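Local atomic coordinates of sulfoquinovosidase (Escherichia coli, PDB entry 5AEG), a protein that hydrolyses sulfoquinovosyl diacylglycerides and simple sulfoquinovosides, releasing sulfoquinovose for breakdown by sulfoglycolysis. Residues S43-I48 and K60-I65; K463-M468 and T496-H501; W626-P631 and V649-P654. One frame throughout, in Å; residues are numbered along the deposited sequence.

Overall arrangement
Along the chain the three contacts follow one another without overlap, and none touches another. Contact 1 pairs the neighbouring strands 39-49 and 56-74 of the N-terminal galactose mutarotase-like part. Contact 2 lies in the TIM barrel, near the middle of the molecule, where strands 468-469 and 501-505 begin their pairing. Contact 3 is the antiparallel pair 625-630 and 647-652 in the C-terminal domain. Centres of contacts 1 and 2 are 35 Å apart, those of 2 and 3 are 29 Å apart, and those of 1 and 3 are 49 Å apart. Contact 2 alone approaches the catalytic residues; contacts 1 and 3 lie in beta-rich regions away from the annotated sites.

Contact 1: residues S43-I48 and K60-I65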
ATOM      1  N   SER A  43       8.485  21.296  21.421  1.00 21.73           N
ATOM      2  CA  SER A  43       7.092  21.046  21.566  1.00 21.73           C
ATOM      3  C   SER A  43       6.262  21.777  20.513  1.00 24.51           C
ATOM      4  O   SER A  43       6.663  22.766  19.910  1.00 22.88           O
ATOM      5  CB  SER A  43       6.544  21.449  22.951  1.00 24.61           C
ATOM      6  OG  SER A  43       6.628  22.877  23.060  1.00 26.01           O
ATOM      7  N   GLY A  44       5.082  21.213  20.290  1.00 25.50           N
ATOM      8  CA  GLY A  44       4.164  21.830  19.319  1.00 26.29           C
ATOM      9  C   GLY A  44       2.755  21.428  19.605  1.00 25.27           C
ATOM     10  O   GLY A  44       2.501  20.497  20.398  1.00 28.36           O
ATOM     11  N   ILE A  45       1.811  22.069  18.885  1.00 29.03           N
ATOM     12  CA  ILE A  45       0.416  21.640  18.955  1.00 35.15           C
ATOM     13  C   ILE A  45      -0.053  21.290  17.540  1.00 29.98           C
ATOM     14  O   ILE A  45       0.053  22.136  16.641  1.00 29.33           O
ATOM     15  CB  ILE A  45      -0.507  22.729  19.534  1.00 40.39           C
ATOM     16  CG1 ILE A  45      -0.085  23.128  20.970  1.00 43.55           C
ATOM     17  CG2 ILE A  45      -1.975  22.218  19.526  1.00 43.31           C
ATOM     18  CD1 ILE A  45      -0.537  24.571  21.301  1.00 49.08           C
ATOM     19  N   ALA A  46      -0.530  20.076  17.347  1.00 28.53           N
ATOM     20  CA  ALA A  46      -1.032  19.678  16.017  1.00 29.83           C
ATOM     21  C   ALA A  46      -2.221  20.535  15.526  1.00 31.82           C
ATOM     22  O   ALA A  46      -3.157  20.731  16.259  1.00 33.71           O
ATOM     23  CB  ALA A  46      -1.426  18.228  16.047  1.00 35.13           C
ATOM     24  N   ASP A  47      -2.146  21.037  14.299  1.00 29.97           N
ATOM     25  CA  ASP A  47      -3.200  21.887  13.730  1.00 33.41           C
ATOM     26  C   ASP A  47      -3.804  21.153  12.547  1.00 30.38           C
ATOM     27  O   ASP A  47      -3.229  21.143  11.472  1.00 33.82           O
ATOM     28  CB  ASP A  47      -2.558  23.177  13.272  1.00 37.85           C
ATOM     29  CG  ASP A  47      -3.585  24.190  12.701  1.00 44.86           C
ATOM     30  OD1 ASP A  47      -4.776  23.887  12.757  1.00 42.91           O
ATOM     31  OD2 ASP A  47      -3.175  25.272  12.223  1.00 51.41           O
ATOM     32  N   ILE A  48      -4.893  20.478  12.801  1.00 28.74           N
ATOM     33  CA  ILE A  48      -5.446  19.481  11.881  1.00 31.83           C
ATOM     34  C   ILE A  48      -6.769  19.946  11.346  1.00 33.85           C
ATOM     35  O   ILE A  48      -7.630  20.303  12.156  1.00 30.35           O
ATOM     36  CB  ILE A  48      -5.684  18.178  12.599  1.00 29.55           C
ATOM     37  CG1 ILE A  48      -4.343  17.628  13.057  1.00 29.92           C
ATOM     38  CG2 ILE A  48      -6.350  17.156  11.671  1.00 33.78           C
ATOM     39  CD1 ILE A  48      -4.434  16.417  13.975  1.00 30.67           C
ATOM     40  N   LYS A  60       1.731  23.870  14.954  1.00 31.58           N
ATOM     41  CA  LYS A  60       1.955  25.141  15.623  1.00 35.21           C
ATOM     42  C   LYS A  60       3.196  24.951  16.518  1.00 28.01           C
ATOM     43  O   LYS A  60       3.048  24.548  17.641  1.00 27.58           O
ATOM     44  CB  LYS A  60       0.779  25.556  16.511  1.00 41.65           C
ATOM     45  CG  LYS A  60      -0.574  25.487  15.843  1.00 54.50           C
ATOM     46  CD  LYS A  60      -1.682  25.902  16.813  1.00 65.16           C
ATOM     47  CE  LYS A  60      -1.863  27.413  16.846  1.00 71.29           C
ATOM     48  NZ  LYS A  60      -2.626  27.858  15.639  1.00 71.74           N
ATOM     49  N   LEU A  61       4.375  25.207  15.966  1.00 26.75           N
ATOM     50  CA  LEU A  61       5.614  24.939  16.662  1.00 27.52           C
ATOM     51  C   LEU A  61       5.798  25.894  17.874  1.00 27.79           C
ATOM     52  O   LEU A  61       5.694  27.087  17.717  1.00 27.22           O
ATOM     53  CB  LEU A  61       6.776  25.132  15.736  1.00 27.65           C
ATOM     54  CG  LEU A  61       8.132  24.783  16.379  1.00 29.14           C
ATOM     55  CD1 LEU A  61       8.282  23.343  16.843  1.00 25.98           C
ATOM     56  CD2 LEU A  61       9.197  25.180  15.449  1.00 32.18           C
ATOM     57  N   GLN A  62       6.012  25.365  19.058  1.00 27.69           N
ATOM     58  CA  GLN A  62       6.232  26.211  20.248  1.00 26.12           C
ATOM     59  C   GLN A  62       7.733  26.386  20.491  1.00 26.39           C
ATOM     60  O   GLN A  62       8.219  27.514  20.553  1.00 28.53           O
ATOM     61  CB  GLN A  62       5.539  25.646  21.434  1.00 29.61           C
ATOM     62  CG  GLN A  62       4.017  25.694  21.303  1.00 32.17           C
ATOM     63  CD  GLN A  62       3.257  24.862  22.362  1.00 45.23           C
ATOM     64  OE1 GLN A  62       2.087  25.126  22.578  1.00 52.83           O
ATOM     65  NE2 GLN A  62       3.907  23.851  23.018  1.00 43.60           N
ATOM     66  N   GLU A  63       8.454  25.255  20.554  1.00 24.24           N
ATOM     67  CA  GLU A  63       9.887  25.280  20.686  1.00 27.55           C
ATOM     68  C   GLU A  63      10.619  24.223  19.880  1.00 26.67           C
ATOM     69  O   GLU A  63      10.121  23.117  19.681  1.00 29.84           O
ATOM     70  CB  GLU A  63      10.258  25.098  22.176  1.00 28.06           C
ATOM     71  CG  GLU A  63       9.889  26.341  23.035  1.00 28.63           C
ATOM     72  CD  GLU A  63      10.454  26.214  24.471  1.00 31.07           C
ATOM     73  OE1 GLU A  63       9.946  25.413  25.226  1.00 29.40           O
ATOM     74  OE2 GLU A  63      11.434  26.899  24.793  1.00 27.03           O
ATOM     75  N   LYS A  64      11.851  24.566  19.507  1.00 23.36           N
ATOM     76  CA  LYS A  64      12.738  23.613  18.892  1.00 23.98           C
ATOM     77  C   LYS A  64      14.168  23.981  19.408  1.00 24.14           C
ATOM     78  O   LYS A  64      14.681  25.072  19.109  1.00 27.35           O
ATOM     79  CB  LYS A  64      12.645  23.747  17.341  1.00 24.56           C
ATOM     80  CG  LYS A  64      13.619  22.876  16.632  1.00 23.47           C
ATOM     81  CD  LYS A  64      13.597  23.080  15.147  1.00 31.04           C
ATOM     82  CE  LYS A  64      14.166  21.827  14.497  1.00 32.47           C
ATOM     83  NZ  LYS A  64      14.660  22.114  13.156  1.00 34.95           N
ATOM     84  N   ILE A  65      14.776  23.069  20.140  1.00 24.42           N
ATOM     85  CA  ILE A  65      16.030  23.367  20.880  1.00 25.05           C
ATOM     86  C   ILE A  65      17.049  22.290  20.616  1.00 23.87           C
ATOM     87  O   ILE A  65      16.746  21.109  20.786  1.00 22.84           O
ATOM     88  CB  ILE A  65      15.775  23.347  22.411  1.00 27.25           C
ATOM     89  CG1 ILE A  65      14.656  24.297  22.751  1.00 29.96           C
ATOM     90  CG2 ILE A  65      17.037  23.782  23.134  1.00 28.79           C
ATOM     91  CD1 ILE A  65      13.946  24.002  24.036  1.00 31.66           C
TER
HETATM   92  O   HOH W   1       8.672  23.222  24.787  1.00 35.92           O
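The side-chain amide of Gln62 is the flat group that joins the strands, with Ser43 OG lying in the amide plane (3° out of it), beside NE2. NE2 donates to that OG over 2.9 Å. At the other branch, OE1 turns toward the end of the Ile45 side chain, with Ile45 CG1 3.4 Å from Gln62 OE1. Gln62 starts with CG anti to its carbonyl carbon (chi1 -67°) and is extended beyond, which suits a glutamine reaching over its neighbour strand. Ser43 OG also shares a water with Glu63 OE1, to which the water donates.

The backbone ladder that carries these groups contains a classic beta bulge: Gln62 and Glu63 both face Ser43. Ser43 O takes Gln62 N at 2.8 Å and Glu63 N at 3.1 Å, both from the same face of its plane. Ser43 N returns a bond to Glu63 O. Beyond the bulge, Ile45 and Lys60 exchange two backbone bonds. Gly44, in a non-hydrogen-bonded pair with Leu61, makes a CA-H...O contact from its CA to Lys60 O at 3.4 Å. Lys60 CG packs on Asp47 CB at 4.0 Å; Asp47 OD2 and Lys60 NZ, 4.3 Å apart, are beyond salt-bridge range and would attract only loosely.

Further along the hairpin, Lys64 makes cation-pi contacts with Trp40 and Trp118, while Asn115 receives the Gly44 N-H. Strand 116-122 flanks 39-49 and strand 79-85 flanks 56-74, and Ala46 and Ile48 touch Glu423 of helix 422-444, linking this beta region to the barrel domain.

Contact 2: residues K463-M468 and T496-H501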
ATOM      1  N   LYS A 463       2.188  -8.757   7.621  1.00 23.52           N
ATOM      2  CA  LYS A 463       1.680 -10.082   8.091  1.00 26.25           C
ATOM      3  C   LYS A 463       0.156 -10.216   7.794  1.00 26.59           C
ATOM      4  O   LYS A 463      -0.335 -11.272   7.355  1.00 25.64           O
ATOM      5  CB  LYS A 463       1.847 -10.211   9.628  1.00 28.52           C
ATOM      6  CG  LYS A 463       1.380 -11.580  10.194  1.00 31.79           C
ATOM      7  CD  LYS A 463       1.866 -11.679  11.641  1.00 40.88           C
ATOM      8  CE  LYS A 463       1.325 -12.854  12.461  1.00 50.51           C
ATOM      9  NZ  LYS A 463       0.994 -14.017  11.610  1.00 56.35           N
ATOM     10  N   TYR A 464      -0.574  -9.147   8.080  1.00 24.04           N
ATOM     11  CA  TYR A 464      -2.016  -9.257   8.168  1.00 24.53           C
ATOM     12  C   TYR A 464      -2.796  -8.991   6.878  1.00 26.60           C
ATOM     13  O   TYR A 464      -3.900  -9.484   6.788  1.00 27.30           O
ATOM     14  CB  TYR A 464      -2.538  -8.330   9.269  1.00 28.53           C
ATOM     15  CG  TYR A 464      -2.034  -8.718  10.652  1.00 28.33           C
ATOM     16  CD1 TYR A 464      -2.134 -10.034  11.106  1.00 32.02           C
ATOM     17  CD2 TYR A 464      -1.395  -7.786  11.450  1.00 28.82           C
ATOM     18  CE1 TYR A 464      -1.661 -10.400  12.376  1.00 33.27           C
ATOM     19  CE2 TYR A 464      -0.912  -8.140  12.702  1.00 36.55           C
ATOM     20  CZ  TYR A 464      -1.053  -9.439  13.154  1.00 35.51           C
ATOM     21  OH  TYR A 464      -0.562  -9.750  14.381  1.00 38.19           O
ATOM     22  N   SER A 465      -2.257  -8.257   5.887  1.00 24.23           N
ATOM     23  CA  SER A 465      -3.062  -8.023   4.636  1.00 20.16           C
ATOM     24  C   SER A 465      -2.606  -9.072   3.618  1.00 20.70           C
ATOM     25  O   SER A 465      -1.429  -9.111   3.208  1.00 21.59           O
ATOM     26  CB  SER A 465      -2.876  -6.646   4.059  1.00 21.88           C
ATOM     27  OG  SER A 465      -3.617  -6.537   2.863  1.00 22.22           O
ATOM     28  N   THR A 466      -3.520  -9.909   3.169  1.00 20.46           N
ATOM     29  CA  THR A 466      -3.177 -10.921   2.245  1.00 20.73           C
ATOM     30  C   THR A 466      -2.914 -10.395   0.812  1.00 22.81           C
ATOM     31  O   THR A 466      -2.362 -11.130  -0.021  1.00 19.77           O
ATOM     32  CB  THR A 466      -4.323 -11.974   2.166  1.00 21.09           C
ATOM     33  OG1 THR A 466      -5.617 -11.304   2.118  1.00 20.06           O
ATOM     34  CG2 THR A 466      -4.313 -12.869   3.480  1.00 22.18           C
ATOM     35  N   MET A 467      -3.326  -9.171   0.528  1.00 20.77           N
ATOM     36  CA  MET A 467      -3.081  -8.549  -0.803  1.00 21.36           C
ATOM     37  C   MET A 467      -3.307  -7.093  -0.697  1.00 20.21           C
ATOM     38  O   MET A 467      -4.350  -6.667  -0.108  1.00 19.84           O
ATOM     39  CB  MET A 467      -4.057  -9.142  -1.828  1.00 21.80           C
ATOM     40  CG  MET A 467      -4.090  -8.419  -3.143  1.00 22.41           C
ATOM     41  SD  MET A 467      -2.615  -8.507  -4.195  1.00 19.92           S
ATOM     42  CE  MET A 467      -2.793 -10.217  -4.758  1.00 21.33           C
ATOM     43  N   MET A 468      -2.372  -6.291  -1.222  1.00 19.57           N
ATOM     44  CA  MET A 468      -2.597  -4.876  -1.334  1.00 17.78           C
ATOM     45  C   MET A 468      -3.161  -4.569  -2.737  1.00 19.73           C
ATOM     46  O   MET A 468      -2.812  -5.199  -3.731  1.00 18.22           O
ATOM     47  CB  MET A 468      -1.344  -4.016  -1.059  1.00 19.41           C
ATOM     48  CG  MET A 468      -0.641  -4.307   0.232  1.00 18.49           C
ATOM     49  SD  MET A 468      -1.674  -4.177   1.661  1.00 20.48           S
ATOM     50  CE  MET A 468      -2.387  -2.579   1.575  1.00 23.36           C
ATOM     51  N   THR A 496       9.245  -2.071   1.412  1.00 21.39           N
ATOM     52  CA  THR A 496       8.733  -1.936   2.774  1.00 19.18           C
ATOM     53  C   THR A 496       8.160  -3.283   3.219  1.00 21.44           C
ATOM     54  O   THR A 496       7.369  -3.401   4.178  1.00 20.07           O
ATOM     55  CB  THR A 496       7.613  -0.827   2.837  1.00 19.64           C
ATOM     56  OG1 THR A 496       8.063   0.350   2.172  1.00 18.11           O
ATOM     57  CG2 THR A 496       7.372  -0.441   4.284  1.00 21.49           C
ATOM     58  N   GLY A 497       8.482  -4.336   2.492  1.00 18.95           N
ATOM     59  CA  GLY A 497       8.059  -5.637   2.911  1.00 19.71           C
ATOM     60  C   GLY A 497       6.734  -6.218   2.594  1.00 21.58           C
ATOM     61  O   GLY A 497       6.347  -7.198   3.215  1.00 20.32           O
ATOM     62  N   HIS A 498       6.016  -5.635   1.647  1.00 18.81           N
ATOM     63  CA  HIS A 498       4.747  -6.209   1.164  1.00 18.52           C
ATOM     64  C   HIS A 498       4.918  -6.445  -0.377  1.00 17.23           C
ATOM     65  O   HIS A 498       5.199  -5.507  -1.188  1.00 21.06           O
ATOM     66  CB  HIS A 498       3.533  -5.334   1.463  1.00 20.73           C
ATOM     67  CG  HIS A 498       2.261  -6.138   1.412  1.00 22.23           C
ATOM     68  ND1 HIS A 498       1.862  -6.849   0.289  1.00 21.56           N
ATOM     69  CD2 HIS A 498       1.390  -6.460   2.387  1.00 20.63           C
ATOM     70  CE1 HIS A 498       0.769  -7.534   0.566  1.00 22.16           C
ATOM     71  NE2 HIS A 498       0.453  -7.304   1.832  1.00 24.22           N
ATOM     72  N   GLY A 499       4.875  -7.733  -0.756  1.00 18.12           N
ATOM     73  CA  GLY A 499       5.223  -8.212  -2.079  1.00 18.23           C
ATOM     74  C   GLY A 499       4.037  -8.723  -2.936  1.00 19.37           C
ATOM     75  O   GLY A 499       4.253  -9.315  -3.950  1.00 19.20           O
ATOM     76  N   LEU A 500       2.776  -8.459  -2.542  1.00 19.01           N
ATOM     77  CA  LEU A 500       1.596  -8.822  -3.300  1.00 18.70           C
ATOM     78  C   LEU A 500       0.744  -7.595  -3.600  1.00 18.36           C
ATOM     79  O   LEU A 500       0.143  -7.044  -2.674  1.00 18.39           O
ATOM     80  CB  LEU A 500       0.776  -9.904  -2.543  1.00 20.39           C
ATOM     81  CG  LEU A 500       1.546 -11.177  -2.126  1.00 19.99           C
ATOM     82  CD1 LEU A 500       0.694 -12.058  -1.257  1.00 20.10           C
ATOM     83  CD2 LEU A 500       1.991 -11.886  -3.344  1.00 19.64           C
ATOM     84  N   HIS A 501       0.621  -7.191  -4.871  1.00 17.78           N
ATOM     85  CA  HIS A 501       0.083  -5.895  -5.223  1.00 18.71           C
ATOM     86  C   HIS A 501      -0.644  -5.976  -6.543  1.00 19.75           C
ATOM     87  O   HIS A 501      -0.091  -6.484  -7.488  1.00 17.45           O
ATOM     88  CB  HIS A 501       1.241  -4.875  -5.376  1.00 19.68           C
ATOM     89  CG  HIS A 501       0.842  -3.443  -5.413  1.00 18.09           C
ATOM     90  ND1 HIS A 501       0.820  -2.698  -6.569  1.00 19.64           N
ATOM     91  CD2 HIS A 501       0.576  -2.578  -4.416  1.00 18.20           C
ATOM     92  CE1 HIS A 501       0.552  -1.444  -6.290  1.00 19.32           C
ATOM     93  NE2 HIS A 501       0.451  -1.331  -4.971  1.00 18.02           N
TER
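Ser465, the first residue to leave helix 461-464, offers its carbonyl oxygen to His498. NE2 donates to Ser465 O over 2.9 Å with an N-H...O angle of 156°; the oxygen lies close to the imidazole plane, while the nitrogen stands above the carbonyl plane. Thr466 follows, its O touching Leu500 CD1 at 3.4 Å and its hydroxyl bonded to Phe452 O. Met467 starts away from the partner segment, but the bend at chi2 (68°) brings SD back to 4.0 Å from Leu500 CB; the thioether's unbranched chain can fold back in this way. Met468 buries more than any segment neighbour. Its CG lies over the centre of the His498 ring, 3.4 Å from the centroid, and SD continues over the same face at 4.1 Å from it. Met468 N donates to Leu500 O at 3.0 Å, and Met468 O receives a CA-H contact from His501 CA at 3.3 Å, opening the parallel pairing of barrel strands 468-469 and 501-505. On the other segment, Gly497, with positive phi, ends helix 486-495 in a Schellman motif.

An alanine in place of His498 would probably leave Ser465 O without its N-H mate and open a gap beneath Met468 CG and SD. His498 ND1 accepts a weak bond from Leu500 N while NE2 donates, which is consistent with a neutral ring protonated at NE2. The imidazole thus bonds Ser465 O firmly and Leu500 N weakly, and the side chain of Met468, which covers it, is about 10 Å from that of the nucleophile Asp405.

Contact 3: residues W626-P631 and V649-P654; sequences WTLYLP and VTVNAP
Trp626 to Leu628 face Val651 to Val649 in an antiparallel beta ladder within the C-terminal domain, a strongly twisted pair of strands whose directions differ by 138°. Two hydrogen-bonded pairs, Trp626 with Val651 and Leu628 with Val649, each contribute two backbone bonds; the shortest, Val651 N to Trp626 O and Val649 N to Leu628 O, are both 2.8 Å. Between them Thr627 and Thr650 form a non-hydrogen-bonded pair. Their OG1 atoms meet at 2.6 Å, with either able to donate. In both threonines OG1 is anti to the carbonyl carbon (chi1 -63° and -62°), a matched setting that brings the two hydroxyls together on the exposed face.

The opposite face is apolar. Leu628 and Val649 lie side by side, Leu628 CG 3.6 Å from Val649 CG1, and Leu630 CG reaches the same methyl at 3.9 Å. Beta-branched valine suits an extended strand while offering that methyl to both leucines. At the other end Trp626 CB rests 4.0 Å from Ala653 CB.

Leu628, Leu630 and Val651 pack on Phe661 of strand 660-663, the two leucines also on Leu614 of strand 613-615, and Val649 joins Leu630 and Val651 against Phe644 of strand 643-644.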
ATOM      1  N   TRP A 626       7.393   2.279 -27.377  1.00 20.89           N
ATOM      2  CA  TRP A 626       7.726   2.519 -25.996  1.00 24.38           C
ATOM      3  C   TRP A 626       9.238   2.312 -25.784  1.00 22.78           C
ATOM      4  O   TRP A 626       9.846   1.419 -26.408  1.00 23.51           O
ATOM      5  CB  TRP A 626       6.941   1.554 -25.092  1.00 22.62           C
ATOM      6  CG  TRP A 626       6.967   1.953 -23.640  1.00 21.59           C
ATOM      7  CD1 TRP A 626       7.567   1.340 -22.617  1.00 23.90           C
ATOM      8  CD2 TRP A 626       6.273   3.062 -23.109  1.00 22.32           C
ATOM      9  NE1 TRP A 626       7.296   2.020 -21.428  1.00 21.57           N
ATOM     10  CE2 TRP A 626       6.538   3.104 -21.715  1.00 22.43           C
ATOM     11  CE3 TRP A 626       5.470   4.089 -23.702  1.00 22.04           C
ATOM     12  CZ2 TRP A 626       6.007   4.084 -20.901  1.00 22.13           C
ATOM     13  CZ3 TRP A 626       4.942   5.114 -22.862  1.00 22.51           C
ATOM     14  CH2 TRP A 626       5.276   5.103 -21.501  1.00 22.67           C
ATOM     15  N   THR A 627       9.792   3.144 -24.922  1.00 23.73           N
ATOM     16  CA  THR A 627      11.269   3.219 -24.624  1.00 24.10           C
ATOM     17  C   THR A 627      11.421   2.882 -23.170  1.00 25.04           C
ATOM     18  O   THR A 627      10.643   3.364 -22.319  1.00 22.34           O
ATOM     19  CB  THR A 627      11.769   4.627 -25.001  1.00 24.21           C
ATOM     20  OG1 THR A 627      11.605   4.838 -26.407  1.00 26.01           O
ATOM     21  CG2 THR A 627      13.250   4.821 -24.650  1.00 30.33           C
ATOM     22  N   LEU A 628      12.357   1.998 -22.860  1.00 22.50           N
ATOM     23  CA  LEU A 628      12.586   1.485 -21.545  1.00 20.69           C
ATOM     24  C   LEU A 628      14.059   1.118 -21.482  1.00 21.66           C
ATOM     25  O   LEU A 628      14.786   1.257 -22.497  1.00 23.04           O
ATOM     26  CB  LEU A 628      11.754   0.240 -21.304  1.00 22.07           C
ATOM     27  CG  LEU A 628      12.025  -0.869 -22.299  1.00 20.32           C
ATOM     28  CD1 LEU A 628      12.243  -2.151 -21.529  1.00 20.88           C
ATOM     29  CD2 LEU A 628      10.888  -1.001 -23.313  1.00 22.65           C
ATOM     30  N   TYR A 629      14.455   0.620 -20.322  1.00 21.53           N
ATOM     31  CA  TYR A 629      15.833   0.279 -20.039  1.00 19.78           C
ATOM     32  C   TYR A 629      15.985  -1.193 -19.813  1.00 22.47           C
ATOM     33  O   TYR A 629      15.326  -1.764 -18.963  1.00 20.62           O
ATOM     34  CB  TYR A 629      16.368   1.112 -18.808  1.00 22.60           C
ATOM     35  CG  TYR A 629      17.792   0.757 -18.515  1.00 22.98           C
ATOM     36  CD1 TYR A 629      18.845   1.224 -19.365  1.00 25.21           C
ATOM     37  CD2 TYR A 629      18.123  -0.085 -17.480  1.00 23.26           C
ATOM     38  CE1 TYR A 629      20.203   0.903 -19.081  1.00 25.42           C
ATOM     39  CE2 TYR A 629      19.469  -0.424 -17.215  1.00 25.78           C
ATOM     40  CZ  TYR A 629      20.494   0.050 -18.066  1.00 24.94           C
ATOM     41  OH  TYR A 629      21.821  -0.342 -17.751  1.00 25.72           O
ATOM     42  N   LEU A 630      16.953  -1.835 -20.504  1.00 21.59           N
ATOM     43  CA  LEU A 630      17.319  -3.180 -20.159  1.00 22.14           C
ATOM     44  C   LEU A 630      18.698  -3.232 -19.490  1.00 24.47           C
ATOM     45  O   LEU A 630      19.662  -2.651 -20.037  1.00 23.37           O
ATOM     46  CB  LEU A 630      17.364  -4.051 -21.439  1.00 22.13           C
ATOM     47  CG  LEU A 630      16.053  -4.191 -22.229  1.00 24.37           C
ATOM     48  CD1 LEU A 630      16.265  -5.013 -23.559  1.00 24.46           C
ATOM     49  CD2 LEU A 630      15.010  -4.880 -21.411  1.00 26.45           C
ATOM     50  N   PRO A 631      18.780  -3.849 -18.301  1.00 22.77           N
ATOM     51  CA  PRO A 631      20.092  -4.029 -17.721  1.00 22.97           C
ATOM     52  C   PRO A 631      20.834  -5.163 -18.561  1.00 25.30           C
ATOM     53  O   PRO A 631      20.231  -5.797 -19.492  1.00 23.31           O
ATOM     54  CB  PRO A 631      19.820  -4.522 -16.327  1.00 22.52           C
ATOM     55  CG  PRO A 631      18.548  -5.370 -16.508  1.00 23.82           C
ATOM     56  CD  PRO A 631      17.791  -4.704 -17.638  1.00 25.17           C
ATOM     57  N   VAL A 649      16.149   0.789 -24.932  1.00 23.52           N
ATOM     58  CA  VAL A 649      15.565   0.169 -26.123  1.00 24.20           C
ATOM     59  C   VAL A 649      14.233   0.778 -26.422  1.00 28.90           C
ATOM     60  O   VAL A 649      13.470   1.153 -25.489  1.00 23.38           O
ATOM     61  CB  VAL A 649      15.468  -1.350 -25.915  1.00 24.81           C
ATOM     62  CG1 VAL A 649      14.501  -1.715 -24.818  1.00 26.68           C
ATOM     63  CG2 VAL A 649      15.069  -2.042 -27.178  1.00 28.14           C
ATOM     64  N   THR A 650      13.933   0.916 -27.696  1.00 25.37           N
ATOM     65  CA  THR A 650      12.579   1.335 -28.103  1.00 25.37           C
ATOM     66  C   THR A 650      11.984   0.191 -28.852  1.00 26.37           C
ATOM     67  O   THR A 650      12.677  -0.401 -29.727  1.00 25.72           O
ATOM     68  CB  THR A 650      12.652   2.642 -28.900  1.00 25.37           C
ATOM     69  OG1 THR A 650      13.206   3.695 -28.064  1.00 26.54           O
ATOM     70  CG2 THR A 650      11.230   3.018 -29.505  1.00 27.15           C
ATOM     71  N   VAL A 651      10.778  -0.232 -28.520  1.00 23.22           N
ATOM     72  CA  VAL A 651      10.106  -1.345 -29.228  1.00 24.79           C
ATOM     73  C   VAL A 651       8.715  -0.980 -29.634  1.00 28.20           C
ATOM     74  O   VAL A 651       8.064  -0.159 -28.983  1.00 24.97           O
ATOM     75  CB  VAL A 651      10.009  -2.652 -28.383  1.00 29.17           C
ATOM     76  CG1 VAL A 651      11.367  -3.263 -28.200  1.00 36.38           C
ATOM     77  CG2 VAL A 651       9.353  -2.414 -26.981  1.00 26.04           C
ATOM     78  N   ASN A 652       8.226  -1.599 -30.730  1.00 24.82           N
ATOM     79  CA  ASN A 652       6.827  -1.470 -31.054  1.00 25.77           C
ATOM     80  C   ASN A 652       5.965  -2.049 -29.932  1.00 23.86           C
ATOM     81  O   ASN A 652       6.265  -3.087 -29.341  1.00 22.85           O
ATOM     82  CB  ASN A 652       6.510  -2.204 -32.352  1.00 30.84           C
ATOM     83  CG  ASN A 652       6.935  -1.395 -33.563  1.00 44.50           C
ATOM     84  OD1 ASN A 652       7.235  -0.160 -33.506  1.00 44.51           O
ATOM     85  ND2 ASN A 652       6.950  -2.070 -34.688  1.00 49.78           N
ATOM     86  N   ALA A 653       4.893  -1.340 -29.645  1.00 24.78           N
ATOM     87  CA  ALA A 653       4.080  -1.657 -28.492  1.00 23.13           C
ATOM     88  C   ALA A 653       2.584  -1.440 -28.789  1.00 23.58           C
ATOM     89  O   ALA A 653       1.911  -0.545 -28.163  1.00 24.01           O
ATOM     90  CB  ALA A 653       4.547  -0.804 -27.279  1.00 24.90           C
ATOM     91  N   PRO A 654       2.054  -2.184 -29.757  1.00 24.91           N
ATOM     92  CA  PRO A 654       0.596  -2.031 -29.904  1.00 25.74           C
ATOM     93  C   PRO A 654      -0.129  -2.635 -28.687  1.00 24.07           C
ATOM     94  O   PRO A 654       0.453  -3.482 -27.950  1.00 23.66           O
ATOM     95  CB  PRO A 654       0.296  -2.830 -31.180  1.00 26.83           C
ATOM     96  CG  PRO A 654       1.355  -3.882 -31.222  1.00 28.35           C
ATOM     97  CD  PRO A 654       2.601  -3.262 -30.630  1.00 26.50           C
TER